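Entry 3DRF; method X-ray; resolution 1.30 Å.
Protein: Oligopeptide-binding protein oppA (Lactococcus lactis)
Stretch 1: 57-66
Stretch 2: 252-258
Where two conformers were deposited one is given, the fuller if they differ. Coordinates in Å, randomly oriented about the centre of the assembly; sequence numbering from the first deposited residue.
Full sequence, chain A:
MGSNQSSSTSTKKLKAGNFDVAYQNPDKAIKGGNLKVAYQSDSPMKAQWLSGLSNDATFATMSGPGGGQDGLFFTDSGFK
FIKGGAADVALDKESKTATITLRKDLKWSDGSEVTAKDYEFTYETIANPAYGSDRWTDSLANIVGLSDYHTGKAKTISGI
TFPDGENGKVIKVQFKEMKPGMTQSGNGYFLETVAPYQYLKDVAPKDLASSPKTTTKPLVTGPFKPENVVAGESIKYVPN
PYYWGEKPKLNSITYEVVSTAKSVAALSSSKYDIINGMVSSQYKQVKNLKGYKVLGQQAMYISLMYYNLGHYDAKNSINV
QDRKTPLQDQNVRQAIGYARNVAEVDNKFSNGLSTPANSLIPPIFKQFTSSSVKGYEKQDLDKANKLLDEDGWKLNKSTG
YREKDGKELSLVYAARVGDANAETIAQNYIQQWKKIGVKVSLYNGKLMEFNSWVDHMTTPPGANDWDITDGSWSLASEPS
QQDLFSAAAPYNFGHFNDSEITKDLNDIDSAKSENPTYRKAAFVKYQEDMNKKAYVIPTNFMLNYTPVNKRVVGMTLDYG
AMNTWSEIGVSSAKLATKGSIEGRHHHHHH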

# COMPACT_ATOMS: atom_id res chain seq x y z
N ALA A 57 -1.83 -4.98 3.04
CA ALA A 57 -2.48 -5.51 1.86
C ALA A 57 -3.13 -6.88 2.15
O ALA A 57 -4.05 -7.25 1.50
CB ALA A 57 -1.44 -5.62 0.73
N THR A 58 -2.58 -7.60 3.10
CA THR A 58 -3.09 -8.95 3.45
C THR A 58 -4.58 -8.86 3.87
O THR A 58 -5.42 -9.45 3.27
CB THR A 58 -2.25 -9.53 4.57
OG1 THR A 58 -0.93 -9.73 4.08
CG2 THR A 58 -2.78 -10.90 5.02
N PHE A 59 -4.87 -8.06 4.87
CA PHE A 59 -6.27 -7.98 5.31
C PHE A 59 -7.15 -7.19 4.31
O PHE A 59 -8.29 -7.53 4.09
CB PHE A 59 -6.43 -7.39 6.74
CG PHE A 59 -7.81 -7.63 7.21
CD1 PHE A 59 -8.23 -8.88 7.50
CD2 PHE A 59 -8.75 -6.60 7.10
CE1 PHE A 59 -9.59 -9.10 7.84
CE2 PHE A 59 -10.05 -6.85 7.42
CZ PHE A 59 -10.45 -8.02 7.77
N ALA A 60 -6.60 -6.17 3.67
CA ALA A 60 -7.35 -5.47 2.64
C ALA A 60 -7.86 -6.46 1.58
O ALA A 60 -8.94 -6.43 1.21
CB ALA A 60 -6.49 -4.38 1.98
N THR A 61 -7.00 -7.40 1.20
CA THR A 61 -7.38 -8.42 0.22
C THR A 61 -8.41 -9.41 0.80
O THR A 61 -9.40 -9.66 0.19
CB THR A 61 -6.16 -9.17 -0.29
OG1 THR A 61 -5.30 -8.24 -0.95
CG2 THR A 61 -6.59 -10.21 -1.31
N MET A 62 -8.17 -9.90 1.99
CA MET A 62 -9.13 -10.83 2.68
C MET A 62 -10.51 -10.25 2.95
O MET A 62 -11.44 -10.99 3.04
CB MET A 62 -8.50 -11.37 3.97
CG MET A 62 -7.21 -12.18 3.73
SD MET A 62 -6.51 -12.87 5.27
CE MET A 62 -7.61 -14.27 5.57
N SER A 63 -10.60 -8.92 3.03
CA SER A 63 -11.86 -8.21 3.21
C SER A 63 -12.72 -8.11 1.93
O SER A 63 -13.80 -7.64 1.99
CB SER A 63 -11.62 -6.78 3.76
OG SER A 63 -11.13 -5.90 2.75
N GLY A 64 -12.19 -8.58 0.80
CA GLY A 64 -12.85 -8.39 -0.48
C GLY A 64 -14.33 -8.80 -0.54
O GLY A 64 -15.17 -8.05 -0.92
N PRO A 65 -14.61 -10.05 -0.14
CA PRO A 65 -16.01 -10.51 -0.19
C PRO A 65 -16.98 -9.67 0.69
O PRO A 65 -18.13 -9.57 0.41
CB PRO A 65 -15.93 -11.98 0.31
CG PRO A 65 -14.56 -12.43 -0.04
CD PRO A 65 -13.69 -11.16 0.21
N GLY A 66 -16.44 -9.02 1.71
CA GLY A 66 -17.24 -8.15 2.57
C GLY A 66 -17.35 -6.70 2.10
O GLY A 66 -17.97 -5.91 2.78
N SER A 252 -21.26 -19.94 0.75
CA SER A 252 -20.30 -19.42 1.73
C SER A 252 -18.94 -19.30 1.07
O SER A 252 -18.69 -19.87 0.05
CB SER A 252 -20.21 -20.30 2.96
OG SER A 252 -19.46 -21.48 2.70
N ILE A 253 -18.08 -18.52 1.72
CA ILE A 253 -16.66 -18.44 1.41
C ILE A 253 -15.86 -18.48 2.69
O ILE A 253 -16.15 -17.72 3.56
CB ILE A 253 -16.28 -17.11 0.66
CG1 ILE A 253 -17.08 -16.94 -0.62
CG2 ILE A 253 -14.72 -17.07 0.38
CD1 ILE A 253 -17.08 -15.48 -1.22
N THR A 254 -14.85 -19.34 2.79
CA THR A 254 -13.92 -19.28 3.91
C THR A 254 -12.64 -18.62 3.35
O THR A 254 -12.22 -18.86 2.22
CB THR A 254 -13.67 -20.66 4.51
OG1 THR A 254 -13.08 -21.50 3.50
CG2 THR A 254 -14.99 -21.23 4.98
N TYR A 255 -12.05 -17.75 4.13
CA TYR A 255 -10.84 -17.03 3.69
C TYR A 255 -9.83 -17.13 4.83
O TYR A 255 -10.11 -16.68 5.90
CB TYR A 255 -11.18 -15.57 3.34
CG TYR A 255 -10.39 -14.95 2.17
CD1 TYR A 255 -9.06 -15.18 2.00
CD2 TYR A 255 -11.00 -14.15 1.28
CE1 TYR A 255 -8.36 -14.61 0.95
CE2 TYR A 255 -10.31 -13.58 0.23
CZ TYR A 255 -9.00 -13.83 0.08
OH TYR A 255 -8.32 -13.30 -0.98
N GLU A 256 -8.69 -17.77 4.56
CA GLU A 256 -7.72 -18.14 5.58
C GLU A 256 -6.33 -17.65 5.24
O GLU A 256 -6.00 -17.64 4.08
CB GLU A 256 -7.67 -19.70 5.78
CG GLU A 256 -9.00 -20.36 6.10
CD GLU A 256 -8.84 -21.84 6.44
OE1 GLU A 256 -7.84 -22.47 6.18
OE2 GLU A 256 -9.81 -22.31 6.99
N VAL A 257 -5.43 -17.48 6.15
CA VAL A 257 -4.02 -17.33 5.79
C VAL A 257 -3.40 -18.72 5.66
O VAL A 257 -3.88 -19.69 6.25
CB VAL A 257 -3.20 -16.42 6.76
CG1 VAL A 257 -3.65 -14.95 6.64
CG2 VAL A 257 -3.27 -16.92 8.19
N VAL A 258 -2.42 -18.82 4.79
CA VAL A 258 -1.59 -20.01 4.60
C VAL A 258 -0.12 -19.63 4.43
O VAL A 258 0.20 -18.62 3.80
CB VAL A 258 -2.05 -20.83 3.38
CG1 VAL A 258 -1.87 -20.02 2.10
CG2 VAL A 258 -1.27 -22.14 3.30
O HOH W 1 -9.68 -11.44 -2.36

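Met 62 and Tyr 255 form the apolar centre of this contact. The CA of Met 62 sits over one face of the Tyr 255 ring, 3.9 Å from the ring centroid. This is a CH-pi contact: a weakly polarised C-H group meets the pi cloud. The CA-to-CB bond of Met 62 points sideways to the strand, but the end of the side chain comes nearer. Met 62 CG lies 3.9 Å from Tyr 255 CE1, and Met 62 CE reaches the strand backbone, 3.5 Å from Tyr 255 O. Met 62 SD packs against Val 257 CG1 at 3.8 Å.

Pro 65 extends the apolar surface. Pro 65 CD lies at the edge of the Tyr 255 ring, 4.2 Å from Tyr 255 CE2. Pro 65 CB meets Ile 253 CD1 at 4.0 Å.

The helix runs nearly antiparallel to the strand, at 164°, with axes 10.0 Å apart at closest approach. Side chains fill this gap, and no direct hydrogen bond crosses it.

The polar edge lies at the Tyr 255 hydroxyl. Thr 61 CG2 is 3.6 Å from Tyr 255 OH. A bridging water donates to Thr 61 O at 3.1 Å and hydrogen-bonds Tyr 255 OH at 2.7 Å. Thr 61 OG1 instead bonds within its helix, donating to Ala 57 O at 2.9 Å.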